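Local coordinates for protein carbon monoxide dehydrogenase (Thermococcus sp. AM4, PDB 6T7J) that probably catalyses the oxidation of carbon monoxide to carbon dioxide with an iron-sulfur electron acceptor, and is captured here in a nickel-free form with a broken active-site cluster, at residues V310-G315 / A413-S418; G255-D260 / N299-C304; Q120-T125 / I240-P245; D473-G478 / P515-G520; E468-D473 / P502-I507. One frame throughout, in Å; residues are numbered along the deposited sequence.

Interaction 1. Residues V310-G315 / A413-S418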
# COMPACT_ATOMS: atom_id res chain seq x y z
N VAL A 310 -23.83 -16.23 -0.39
CA VAL A 310 -24.63 -17.42 -0.69
C VAL A 310 -25.95 -17.40 0.08
O VAL A 310 -26.95 -17.96 -0.37
CB VAL A 310 -23.84 -18.71 -0.42
CG1 VAL A 310 -22.70 -18.84 -1.42
CG2 VAL A 310 -23.32 -18.75 1.00
N LEU A 311 -25.99 -16.72 1.23
CA LEU A 311 -27.24 -16.60 1.98
C LEU A 311 -28.22 -15.69 1.25
O LEU A 311 -29.40 -16.02 1.11
CB LEU A 311 -26.95 -16.06 3.38
CG LEU A 311 -28.13 -15.53 4.20
CD1 LEU A 311 -28.90 -16.68 4.80
CD2 LEU A 311 -27.66 -14.58 5.29
N MET A 312 -27.75 -14.54 0.78
CA MET A 312 -28.62 -13.59 0.10
C MET A 312 -29.12 -14.13 -1.23
O MET A 312 -30.25 -13.83 -1.63
CB MET A 312 -27.88 -12.26 -0.13
CG MET A 312 -27.43 -11.56 1.14
SD MET A 312 -28.61 -10.35 1.75
CE MET A 312 -28.65 -9.19 0.39
N ARG A 313 -28.31 -14.93 -1.92
CA ARG A 313 -28.72 -15.37 -3.25
C ARG A 313 -29.40 -16.74 -3.27
O ARG A 313 -30.38 -16.92 -4.00
CB ARG A 313 -27.52 -15.39 -4.20
CG ARG A 313 -27.46 -14.18 -5.11
CD ARG A 313 -26.03 -13.71 -5.31
NE ARG A 313 -25.93 -12.26 -5.34
CZ ARG A 313 -24.80 -11.59 -5.18
NH1 ARG A 313 -23.66 -12.24 -4.98
NH2 ARG A 313 -24.80 -10.26 -5.22
N LEU A 314 -28.92 -17.70 -2.48
CA LEU A 314 -29.42 -19.07 -2.56
C LEU A 314 -30.16 -19.53 -1.31
O LEU A 314 -30.82 -20.57 -1.36
CB LEU A 314 -28.25 -20.03 -2.83
CG LEU A 314 -27.25 -19.53 -3.88
CD1 LEU A 314 -25.95 -20.31 -3.79
CD2 LEU A 314 -27.85 -19.63 -5.27
N GLY A 315 -30.08 -18.79 -0.21
CA GLY A 315 -30.67 -19.25 1.03
C GLY A 315 -29.80 -20.20 1.81
O GLY A 315 -30.31 -20.93 2.67
N ALA A 413 -34.06 -16.23 9.83
CA ALA A 413 -33.72 -14.89 9.39
C ALA A 413 -34.24 -14.67 7.98
O ALA A 413 -34.10 -15.53 7.11
CB ALA A 413 -32.20 -14.67 9.42
N ILE A 414 -34.85 -13.51 7.76
CA ILE A 414 -35.27 -13.07 6.44
C ILE A 414 -34.18 -12.16 5.89
O ILE A 414 -33.92 -11.08 6.44
CB ILE A 414 -36.63 -12.34 6.49
CG1 ILE A 414 -37.71 -13.27 7.05
CG2 ILE A 414 -37.01 -11.82 5.11
CD1 ILE A 414 -39.06 -12.61 7.19
N ALA A 415 -33.54 -12.60 4.81
CA ALA A 415 -32.45 -11.87 4.19
C ALA A 415 -32.80 -11.55 2.74
O ALA A 415 -33.89 -11.85 2.25
CB ALA A 415 -31.14 -12.66 4.28
N GLY A 416 -31.85 -10.94 2.04
CA GLY A 416 -32.01 -10.65 0.63
C GLY A 416 -32.62 -9.31 0.30
O GLY A 416 -33.34 -9.20 -0.69
N PHE A 417 -32.35 -8.28 1.10
CA PHE A 417 -32.96 -6.96 0.89
C PHE A 417 -31.96 -6.05 0.18
O PHE A 417 -31.33 -5.18 0.78
CB PHE A 417 -33.42 -6.37 2.22
CG PHE A 417 -34.60 -7.08 2.81
CD1 PHE A 417 -35.86 -6.94 2.25
CD2 PHE A 417 -34.46 -7.89 3.93
CE1 PHE A 417 -36.96 -7.59 2.79
CE2 PHE A 417 -35.55 -8.54 4.47
CZ PHE A 417 -36.80 -8.39 3.90
N SER A 418 -31.82 -6.27 -1.12
CA SER A 418 -31.11 -5.32 -1.95
C SER A 418 -31.97 -4.08 -2.17
O SER A 418 -33.15 -4.04 -1.80
CB SER A 418 -30.73 -5.95 -3.29
OG SER A 418 -31.89 -6.36 -4.00
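M312 and G416 are the point of nearest backbone approach, their CA atoms 4.5 Å apart where the last turn of helix 304-314 runs up against the end of strand 411-415. No hydrogen bond crosses the contact, and the side chains of the helix do most of the work. M312 starts with CG anti to its carbonyl carbon (chi1 -61°) and then bends at the next two torsions, which folds the thioether along the main chain of the turn. Its SD stands 3.3 Å from G416 N, and its CE passes 3.7 Å from G416 CA before reaching the amide of F417. L311 approaches the strand end beside it: with CG anti to the backbone N, its CD2 lies 4.1 Å from A415 CB, while M312 SD is 4.3 Å from the same methyl. G416 suits this place for two reasons: at its backbone angles a side chain would collide with the carbonyl O of A415, and it would also come close to M312 O. An alanine in place of M312 would probably open a gap over the A415-G416 turn and leave that backbone without its thioether cover. L311, M312 and A415 all touch H518 as well, so strand 516-518 borders the same patch. Just beyond, S418 is the N-cap of helix 419-425, its OG bonded to A421 N. The C-terminal turn of helix 304-314, which begins at C304 and C305 of the cluster pocket, thus packs against the end of strand 411-415, itself paired antiparallel with strand 248-252, an arrangement consistent with a junction between two Rossmann-like domains.

Interaction 2. Residues G255-D260 / N299-C304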
# COMPACT_ATOMS: atom_id res chain seq x y z
N GLY A 255 -26.21 -23.92 14.90
CA GLY A 255 -27.14 -25.04 14.87
C GLY A 255 -27.45 -25.55 13.48
O GLY A 255 -28.16 -26.56 13.35
N VAL A 256 -26.96 -24.88 12.44
CA VAL A 256 -27.19 -25.31 11.06
C VAL A 256 -26.26 -26.43 10.63
O VAL A 256 -26.46 -27.01 9.56
CB VAL A 256 -27.06 -24.11 10.10
CG1 VAL A 256 -28.07 -23.04 10.46
CG2 VAL A 256 -25.65 -23.55 10.14
N LEU A 257 -25.25 -26.75 11.43
CA LEU A 257 -24.39 -27.89 11.14
C LEU A 257 -25.06 -29.17 11.61
O LEU A 257 -25.61 -29.23 12.72
CB LEU A 257 -23.03 -27.72 11.81
CG LEU A 257 -22.20 -26.53 11.34
CD1 LEU A 257 -21.27 -26.05 12.44
CD2 LEU A 257 -21.41 -26.88 10.09
N LYS A 258 -25.02 -30.19 10.77
CA LYS A 258 -25.79 -31.41 10.95
C LYS A 258 -24.91 -32.55 11.47
O LYS A 258 -23.70 -32.58 11.24
CB LYS A 258 -26.46 -31.83 9.64
CG LYS A 258 -27.89 -31.34 9.46
CD LYS A 258 -28.02 -29.84 9.67
CE LYS A 258 -29.49 -29.42 9.71
NZ LYS A 258 -30.23 -29.87 8.49
N GLU A 259 -25.55 -33.49 12.17
CA GLU A 259 -24.83 -34.64 12.70
C GLU A 259 -24.70 -35.76 11.67
O GLU A 259 -23.64 -36.40 11.58
CB GLU A 259 -25.52 -35.18 13.95
CG GLU A 259 -25.05 -34.54 15.20
CD GLU A 259 -26.05 -33.58 15.76
OE1 GLU A 259 -26.94 -33.10 15.01
OE2 GLU A 259 -25.93 -33.32 16.96
N ASP A 260 -25.75 -36.01 10.91
CA ASP A 260 -25.77 -37.11 9.95
C ASP A 260 -25.51 -36.65 8.52
O ASP A 260 -25.70 -37.44 7.59
CB ASP A 260 -27.10 -37.86 10.03
CG ASP A 260 -27.49 -38.20 11.45
OD1 ASP A 260 -26.60 -38.47 12.28
OD2 ASP A 260 -28.71 -38.20 11.73
N ASN A 299 -24.57 -30.89 3.63
CA ASN A 299 -25.07 -29.62 4.13
C ASN A 299 -23.94 -28.60 4.02
O ASN A 299 -22.89 -28.76 4.65
CB ASN A 299 -25.55 -29.77 5.57
CG ASN A 299 -25.88 -28.45 6.24
OD1 ASN A 299 -26.62 -27.63 5.69
ND2 ASN A 299 -25.35 -28.24 7.44
N VAL A 300 -24.15 -27.57 3.20
CA VAL A 300 -23.18 -26.50 3.03
C VAL A 300 -23.66 -25.28 3.80
O VAL A 300 -24.79 -24.81 3.59
CB VAL A 300 -22.97 -26.17 1.55
CG1 VAL A 300 -21.63 -25.46 1.36
CG2 VAL A 300 -23.03 -27.42 0.74
N VAL A 301 -22.81 -24.77 4.67
CA VAL A 301 -23.09 -23.58 5.46
C VAL A 301 -22.03 -22.54 5.12
O VAL A 301 -20.96 -22.85 4.61
CB VAL A 301 -23.10 -23.89 6.97
CG1 VAL A 301 -24.06 -25.03 7.26
CG2 VAL A 301 -21.70 -24.25 7.44
N GLY A 302 -22.37 -21.28 5.40
CA GLY A 302 -21.46 -20.20 5.09
C GLY A 302 -21.00 -19.43 6.31
O GLY A 302 -21.68 -19.43 7.34
N MET A 303 -19.85 -18.78 6.20
CA MET A 303 -19.34 -17.92 7.26
C MET A 303 -18.81 -16.64 6.64
O MET A 303 -18.29 -16.64 5.52
CB MET A 303 -18.24 -18.60 8.08
CG MET A 303 -18.71 -19.79 8.91
SD MET A 303 -17.60 -20.18 10.26
CE MET A 303 -18.28 -19.15 11.56
N CYS A 304 -18.97 -15.54 7.37
CA CYS A 304 -18.48 -14.22 6.98
C CYS A 304 -19.12 -13.81 5.65
O CYS A 304 -20.26 -14.21 5.36
CB CYS A 304 -16.96 -14.21 6.98
SG CYS A 304 -16.24 -14.19 8.64
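N299 reaches across to V256 and donates its ND2 to the V256 carbonyl O at 2.7 Å, the one hydrogen bond between the two segments. The bond is bent, 133° at the hydrogen, and the acceptor lies 28° out of the amide plane. CG anti to the backbone N (chi1 171°) puts the amide beside the V256 carbonyl. Alongside, V301 divides its two methyls between neighbours: CG1 meets V256 CG2 at 3.6 Å, and CG2 meets L257 CD2 at 3.7 Å, the leucine crossing it at about a right angle. K258 lays its CD 3.8 Å from N299 ND2. In the second shell, N263 ties the parts together, its OD1 accepting from N299 ND2 and its ND2 donating to K258 O, which R399 also reaches. An alanine in place of N299 would remove that amide and would probably leave both the V256 carbonyl and N263 OD1 without their shared donor. Further out, A319 of strand 318-320 touches both V256 and V301. Strand 297-303 runs between strands 318-320 and 261-268 in a parallel sheet, with loop 255-260 packed on the N299 and V301 side chains, and it leads directly into C304 of the cluster pocket and helix 304-314.

Interaction 3. Residues Q120-T125 / I240-P245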
# COMPACT_ATOMS: atom_id res chain seq x y z
N GLN A 120 -18.12 -20.49 -19.69
CA GLN A 120 -19.51 -20.91 -19.89
C GLN A 120 -20.14 -21.51 -18.64
O GLN A 120 -21.33 -21.85 -18.67
CB GLN A 120 -19.59 -21.92 -21.04
CG GLN A 120 -18.84 -21.50 -22.29
CD GLN A 120 -19.75 -21.27 -23.48
OE1 GLN A 120 -20.32 -22.21 -24.03
NE2 GLN A 120 -19.90 -20.01 -23.87
N TYR A 121 -19.39 -21.64 -17.54
CA TYR A 121 -20.00 -22.02 -16.27
C TYR A 121 -20.64 -20.83 -15.56
O TYR A 121 -21.19 -21.01 -14.46
CB TYR A 121 -18.96 -22.67 -15.35
CG TYR A 121 -18.60 -24.08 -15.75
CD1 TYR A 121 -19.57 -25.07 -15.83
CD2 TYR A 121 -17.29 -24.42 -16.05
CE1 TYR A 121 -19.25 -26.36 -16.19
CE2 TYR A 121 -16.95 -25.71 -16.41
CZ TYR A 121 -17.94 -26.68 -16.48
OH TYR A 121 -17.61 -27.96 -16.84
N TYR A 122 -20.59 -19.64 -16.15
CA TYR A 122 -21.17 -18.45 -15.56
C TYR A 122 -22.04 -17.74 -16.59
O TYR A 122 -21.69 -17.67 -17.77
CB TYR A 122 -20.08 -17.50 -15.03
CG TYR A 122 -19.26 -18.09 -13.91
CD1 TYR A 122 -19.64 -17.92 -12.59
CD2 TYR A 122 -18.11 -18.83 -14.17
CE1 TYR A 122 -18.90 -18.46 -11.55
CE2 TYR A 122 -17.37 -19.37 -13.14
CZ TYR A 122 -17.77 -19.18 -11.84
OH TYR A 122 -17.03 -19.72 -10.81
N LYS A 123 -23.17 -17.22 -16.13
CA LYS A 123 -24.19 -16.63 -16.97
C LYS A 123 -24.24 -15.12 -16.78
O LYS A 123 -23.65 -14.56 -15.86
CB LYS A 123 -25.57 -17.23 -16.65
CG LYS A 123 -25.81 -18.63 -17.19
CD LYS A 123 -25.68 -19.68 -16.09
CE LYS A 123 -24.94 -20.91 -16.60
NZ LYS A 123 -24.65 -21.87 -15.50
N LEU A 124 -24.95 -14.46 -17.69
CA LEU A 124 -25.47 -13.11 -17.47
C LEU A 124 -26.93 -13.29 -17.07
O LEU A 124 -27.80 -13.45 -17.92
CB LEU A 124 -25.32 -12.25 -18.71
CG LEU A 124 -23.90 -11.91 -19.17
CD1 LEU A 124 -23.93 -11.14 -20.48
CD2 LEU A 124 -23.17 -11.11 -18.10
N THR A 125 -27.19 -13.30 -15.76
CA THR A 125 -28.52 -13.62 -15.27
C THR A 125 -29.41 -12.40 -15.08
O THR A 125 -30.63 -12.50 -15.25
CB THR A 125 -28.44 -14.39 -13.95
OG1 THR A 125 -27.96 -13.52 -12.92
CG2 THR A 125 -27.49 -15.57 -14.08
N ILE A 240 -25.21 -9.06 -11.40
CA ILE A 240 -25.39 -9.37 -12.82
C ILE A 240 -25.09 -10.84 -13.09
O ILE A 240 -25.77 -11.49 -13.90
CB ILE A 240 -24.52 -8.43 -13.68
CG1 ILE A 240 -25.11 -7.02 -13.71
CG2 ILE A 240 -24.36 -8.98 -15.10
CD1 ILE A 240 -24.11 -5.95 -14.06
N LEU A 241 -24.08 -11.39 -12.42
CA LEU A 241 -23.65 -12.75 -12.69
C LEU A 241 -24.50 -13.78 -11.97
O LEU A 241 -24.84 -14.82 -12.55
CB LEU A 241 -22.17 -12.93 -12.31
CG LEU A 241 -21.11 -12.48 -13.33
CD1 LEU A 241 -19.78 -12.23 -12.63
CD2 LEU A 241 -20.95 -13.51 -14.44
N PHE A 242 -24.87 -13.53 -10.71
CA PHE A 242 -25.54 -14.53 -9.88
C PHE A 242 -26.94 -14.12 -9.45
O PHE A 242 -27.57 -14.85 -8.67
CB PHE A 242 -24.69 -14.84 -8.64
CG PHE A 242 -23.27 -15.18 -8.95
CD1 PHE A 242 -22.96 -16.30 -9.71
CD2 PHE A 242 -22.24 -14.39 -8.48
CE1 PHE A 242 -21.65 -16.62 -10.00
CE2 PHE A 242 -20.93 -14.70 -8.77
CZ PHE A 242 -20.63 -15.82 -9.53
N GLY A 243 -27.45 -12.99 -9.93
CA GLY A 243 -28.80 -12.59 -9.60
C GLY A 243 -28.86 -11.52 -8.52
O GLY A 243 -28.11 -11.57 -7.54
N THR A 244 -29.74 -10.54 -8.70
CA THR A 244 -29.95 -9.53 -7.68
C THR A 244 -30.72 -10.14 -6.51
O THR A 244 -31.77 -10.76 -6.73
CB THR A 244 -30.70 -8.33 -8.25
OG1 THR A 244 -29.96 -7.77 -9.34
CG2 THR A 244 -30.90 -7.26 -7.18
N PRO A 245 -30.25 -10.00 -5.28
CA PRO A 245 -30.93 -10.63 -4.15
C PRO A 245 -32.37 -10.15 -4.00
O PRO A 245 -32.67 -8.96 -4.16
CB PRO A 245 -30.07 -10.23 -2.94
CG PRO A 245 -28.72 -9.99 -3.52
CD PRO A 245 -28.96 -9.40 -4.88
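T125 meets the end of helix 212-242 with OG1 set between its own backbone N and carbonyl carbon (chi1 69°), a torsion that turns the hydroxyl onto I240 O and brings T125 CG2 to 3.2 Å from L241 O. I240 O is thus held twice by one residue. T125 N approaches it nearly in line with the carbonyl bond, 3.0 Å from I240 O, while T125 OG1 donates to I240 O from well above the carbonyl plane at 3.1 Å. I240 also shares a backbone hydrogen bond with D126, the residue just before helix 127-136. This is a helix C-terminus at which the carbonyl of I240, in the last turn, is taken up by a neighbouring loop; G243, with positive phi, marks where the helical path is left. The loop joins helix 81-115 to helix 127-136, in a largely helical part of the protein. Apolar contacts flank the polar grip. L124 CD2 and I240 CG2 lie side by side at 3.9 Å, pointing the same way, and L241 CD2 is 4.1 Å from Y122 CB. The same L241 methyl, CD2, makes a close approach to a carbonyl, 3.2 Å from K123 O. Beyond it Y122 and F242 meet edge against edge, with Y122 CD1 3.5 Å from F242 CE1 and the ring planes at 67°; neither ring lies over the face of the other. L241 CB covers one face of the F242 ring. Y122 OH is bonded to I272 O, and K276 makes a cation-pi contact with the tyrosine ring.

Interaction 4. Residues D473-G478 / P515-G520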
# COMPACT_ATOMS: atom_id res chain seq x y z
N ASP A 473 -38.04 3.61 16.81
CA ASP A 473 -38.61 3.79 15.47
C ASP A 473 -37.55 4.28 14.47
O ASP A 473 -37.74 5.27 13.76
CB ASP A 473 -39.81 4.75 15.50
CG ASP A 473 -41.12 4.02 15.73
OD1 ASP A 473 -41.18 2.81 15.45
OD2 ASP A 473 -42.08 4.67 16.20
N VAL A 474 -36.43 3.56 14.42
CA VAL A 474 -35.36 3.83 13.47
C VAL A 474 -35.13 2.57 12.65
O VAL A 474 -34.75 1.53 13.20
CB VAL A 474 -34.06 4.27 14.16
CG1 VAL A 474 -33.01 4.64 13.13
CG2 VAL A 474 -34.33 5.44 15.10
N LEU A 475 -35.36 2.66 11.34
CA LEU A 475 -35.15 1.53 10.45
C LEU A 475 -33.67 1.18 10.38
O LEU A 475 -32.84 2.03 10.00
CB LEU A 475 -35.71 1.83 9.06
CG LEU A 475 -35.48 0.79 7.97
CD1 LEU A 475 -36.07 -0.56 8.36
CD2 LEU A 475 -36.06 1.27 6.65
N VAL A 476 -33.35 -0.05 10.75
CA VAL A 476 -31.99 -0.56 10.80
C VAL A 476 -31.74 -1.39 9.55
O VAL A 476 -32.45 -2.37 9.31
CB VAL A 476 -31.76 -1.39 12.08
CG1 VAL A 476 -30.40 -2.03 12.08
CG2 VAL A 476 -31.92 -0.52 13.30
N VAL A 477 -30.75 -1.01 8.75
CA VAL A 477 -30.24 -1.87 7.69
C VAL A 477 -28.77 -2.13 8.00
O VAL A 477 -28.17 -1.45 8.83
CB VAL A 477 -30.41 -1.25 6.29
CG1 VAL A 477 -31.82 -0.74 6.09
CG2 VAL A 477 -29.39 -0.15 6.07
N GLY A 478 -28.20 -3.13 7.34
CA GLY A 478 -26.79 -3.38 7.60
C GLY A 478 -26.24 -4.55 6.82
O GLY A 478 -26.98 -5.32 6.19
N PRO A 515 -37.85 -5.48 10.98
CA PRO A 515 -37.31 -4.15 11.29
C PRO A 515 -35.82 -4.02 11.07
O PRO A 515 -35.28 -2.91 11.21
CB PRO A 515 -37.67 -3.97 12.77
CG PRO A 515 -37.69 -5.35 13.31
CD PRO A 515 -38.20 -6.23 12.20
N CYS A 516 -35.13 -5.11 10.73
CA CYS A 516 -33.70 -5.09 10.44
C CYS A 516 -33.48 -5.72 9.07
O CYS A 516 -33.89 -6.86 8.84
CB CYS A 516 -32.90 -5.84 11.51
SG CYS A 516 -32.98 -5.09 13.15
N LEU A 517 -32.85 -4.97 8.17
CA LEU A 517 -32.72 -5.35 6.76
C LEU A 517 -31.29 -5.79 6.47
O LEU A 517 -30.35 -4.98 6.52
CB LEU A 517 -33.14 -4.19 5.86
CG LEU A 517 -34.58 -3.70 6.04
CD1 LEU A 517 -34.97 -2.72 4.95
CD2 LEU A 517 -35.56 -4.88 6.07
N HIS A 518 -31.13 -7.08 6.17
CA HIS A 518 -29.86 -7.64 5.72
C HIS A 518 -29.63 -7.23 4.28
O HIS A 518 -30.33 -7.70 3.37
CB HIS A 518 -29.89 -9.16 5.86
CG HIS A 518 -28.56 -9.82 5.68
ND1 HIS A 518 -27.48 -9.18 5.10
CD2 HIS A 518 -28.13 -11.06 6.00
CE1 HIS A 518 -26.45 -10.00 5.06
NE2 HIS A 518 -26.81 -11.15 5.61
N MET A 519 -28.65 -6.36 4.04
CA MET A 519 -28.39 -5.84 2.71
C MET A 519 -27.17 -6.49 2.05
O MET A 519 -26.79 -6.07 0.95
CB MET A 519 -28.23 -4.32 2.76
CG MET A 519 -29.49 -3.61 3.22
SD MET A 519 -29.51 -1.85 2.89
CE MET A 519 -29.82 -1.83 1.12
N GLY A 520 -26.56 -7.49 2.68
CA GLY A 520 -25.57 -8.33 2.03
C GLY A 520 -24.23 -8.29 2.75
O GLY A 520 -24.17 -8.26 3.98
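V476 and V477 pair with C516 and L517 as parallel beta neighbours in a buried contact that joins the outermost strand 516-518 to strand 474-478 in a six-stranded parallel sheet. Its strand order, 3-2-1-4-5-6, is that of a Rossmann-like domain, and the pair is linked by a beta-alpha-beta crossover that runs through helices 480-489 and 502-511. The strand axes make an angle of 19°, and V477 and L517 bring their CA atoms to 4.4 Å. L517 straddles V477 in the usual parallel manner: L517 N donates to V476 O at 2.9 Å, and L517 O accepts from G478 N at 3.0 Å. The ladder begins with a weak bond from V476 N to P515 O and ends with a straight one, M519 N to G478 O at 2.9 Å and 175°. On the face of V477 and L517, V477 CG1 packs 3.7 Å from L517 CB, and M519, bent at its last torsion, brings SD to 3.6 Å from V477 CB. L475 CD1 reaches L517 CG, the two side chains crossing at about a right angle. On the opposite face V476 CB lies 4.0 Å from C516 SG, and I470 of helix 460-471 packs on both residues. H518 NE2 is bonded to N308 OD1. At the other nitrogen of the same ring, H518 ND1 accepts from G520 N at 3.1 Å, with that N tilted 26° out of the imidazole plane.

Interaction 5. Residues E468-D473 / P502-I507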
# COMPACT_ATOMS: atom_id res chain seq x y z
N GLU A 468 -31.76 -0.93 20.36
CA GLU A 468 -32.03 0.42 20.86
C GLU A 468 -32.49 1.34 19.75
O GLU A 468 -33.25 2.28 19.99
CB GLU A 468 -30.79 0.98 21.55
CG GLU A 468 -30.43 0.31 22.86
CD GLU A 468 -31.48 0.55 23.94
OE1 GLU A 468 -32.00 -0.44 24.49
OE2 GLU A 468 -31.78 1.73 24.23
N LEU A 469 -32.04 1.10 18.51
CA LEU A 469 -32.48 1.94 17.41
C LEU A 469 -33.89 1.58 16.96
O LEU A 469 -34.73 2.47 16.78
CB LEU A 469 -31.49 1.82 16.24
CG LEU A 469 -30.17 2.57 16.44
CD1 LEU A 469 -29.28 2.44 15.22
CD2 LEU A 469 -30.41 4.03 16.78
N ILE A 470 -34.18 0.28 16.79
CA ILE A 470 -35.51 -0.09 16.30
C ILE A 470 -36.58 0.18 17.34
O ILE A 470 -37.75 0.39 16.98
CB ILE A 470 -35.55 -1.56 15.84
CG1 ILE A 470 -35.26 -2.51 16.99
CG2 ILE A 470 -34.60 -1.80 14.71
CD1 ILE A 470 -35.46 -3.96 16.64
N LYS A 471 -36.23 0.18 18.63
CA LYS A 471 -37.23 0.52 19.64
C LYS A 471 -37.58 2.00 19.63
O LYS A 471 -38.65 2.38 20.12
CB LYS A 471 -36.75 0.09 21.03
CG LYS A 471 -36.04 1.17 21.82
CD LYS A 471 -36.03 0.86 23.31
CE LYS A 471 -35.13 -0.33 23.62
NZ LYS A 471 -34.65 -0.31 25.03
N ARG A 472 -36.71 2.85 19.08
CA ARG A 472 -36.99 4.27 18.92
C ARG A 472 -37.50 4.60 17.52
O ARG A 472 -37.39 5.76 17.08
CB ARG A 472 -35.74 5.10 19.24
CG ARG A 472 -35.09 4.76 20.56
CD ARG A 472 -34.65 6.01 21.32
NE ARG A 472 -33.31 5.87 21.88
CZ ARG A 472 -33.00 5.13 22.94
NH1 ARG A 472 -31.75 5.07 23.37
NH2 ARG A 472 -33.95 4.44 23.56
N ASP A 473 -38.04 3.61 16.81
CA ASP A 473 -38.61 3.79 15.47
C ASP A 473 -37.55 4.28 14.47
O ASP A 473 -37.74 5.27 13.76
CB ASP A 473 -39.81 4.75 15.50
CG ASP A 473 -41.12 4.02 15.73
OD1 ASP A 473 -41.18 2.81 15.45
OD2 ASP A 473 -42.08 4.67 16.20
N PRO A 502 -43.70 1.73 17.66
CA PRO A 502 -45.03 1.67 17.02
C PRO A 502 -45.00 1.94 15.52
O PRO A 502 -45.59 1.18 14.75
CB PRO A 502 -45.83 2.73 17.78
CG PRO A 502 -44.80 3.65 18.36
CD PRO A 502 -43.62 2.78 18.68
N GLY A 503 -44.32 3.01 15.08
CA GLY A 503 -44.33 3.33 13.66
C GLY A 503 -43.61 2.29 12.82
O GLY A 503 -44.12 1.87 11.77
N LEU A 504 -42.43 1.86 13.27
CA LEU A 504 -41.70 0.83 12.55
C LEU A 504 -42.48 -0.48 12.55
O LEU A 504 -42.52 -1.18 11.53
CB LEU A 504 -40.31 0.63 13.16
CG LEU A 504 -39.31 -0.19 12.34
CD1 LEU A 504 -39.20 0.33 10.92
CD2 LEU A 504 -37.95 -0.20 13.02
N LYS A 505 -43.11 -0.83 13.67
CA LYS A 505 -43.95 -2.02 13.73
C LYS A 505 -45.06 -1.96 12.69
O LYS A 505 -45.28 -2.90 11.92
CB LYS A 505 -44.52 -2.18 15.14
CG LYS A 505 -45.38 -3.41 15.37
CD LYS A 505 -45.70 -3.59 16.84
CE LYS A 505 -44.46 -3.41 17.71
NZ LYS A 505 -44.76 -3.55 19.17
N LYS A 506 -45.78 -0.83 12.65
CA LYS A 506 -46.88 -0.68 11.70
C LYS A 506 -46.39 -0.79 10.27
O LYS A 506 -47.00 -1.49 9.45
CB LYS A 506 -47.59 0.65 11.93
CG LYS A 506 -48.13 0.84 13.33
CD LYS A 506 -48.84 2.17 13.49
CE LYS A 506 -50.06 2.02 14.39
NZ LYS A 506 -51.18 1.35 13.69
N ILE A 507 -45.27 -0.14 9.94
CA ILE A 507 -44.85 -0.15 8.54
C ILE A 507 -44.25 -1.50 8.14
O ILE A 507 -44.43 -1.95 7.00
CB ILE A 507 -43.89 1.02 8.25
CG1 ILE A 507 -43.90 1.34 6.76
CG2 ILE A 507 -42.48 0.72 8.74
CD1 ILE A 507 -42.99 2.48 6.37
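D473 sets its carboxylate against the first turn of helix 502-511 and takes two backbone N-H groups there, the tight part of the contact. L504 N reaches D473 OD1 at 2.7 Å in a nearly straight bond of 172° that comes from above the carboxylate plane, 54° out of it; G503 N reaches D473 OD2 at 3.0 Å on the syn side. P502 CD rests 3.5 Å from D473 OD2. At G503 a side chain would crowd D473 OD2, and L504 CB is already 3.3 Å from D473 OD1. Next to the acid, L504 crosses I470 obliquely, its CD2 3.9 Å from I470 CB. The other side is looser: K471 is exposed and faces away, with its NZ 2.7 Å from E468 OE1, and R472 makes a longer salt bridge to the other oxygen of E468, so these charges pair within their own helix end. The backbone of D473, at positive phi, is the C-prime residue of the Schellman motif that ends helix 460-471, with D473 N bonded to I470 O and V474 N to L469 O. The residue that follows one helix thus also accepts two N-H groups from the first turn of helix 502-511, whose amide end would be expected to stabilise the negative charge of this buried carboxylate.

Along the chain interactions 3, 2 and 1 follow in series; interactions 5 and 4 come after them, their segments alternating. Interaction 1 is central: its centre lies about 15 Å from that of interaction 3, about 16 Å from interaction 2 and about 13 Å from interaction 4. It touches 3 through S418 OG on P245 O and 4 through F417 N on H518 O, while helix 304-314 continues strand 297-303 of interaction 2. Interactions 4 and 5, centres about 11 Å apart, share D473; the helices of 5 lead into the strands of 4. Interaction 2 belongs to the other parallel sheet. This is consistent with two Rossmann-like domains meeting near the broken cluster, about 12 Å from the M312 side chain and 10 Å from G520.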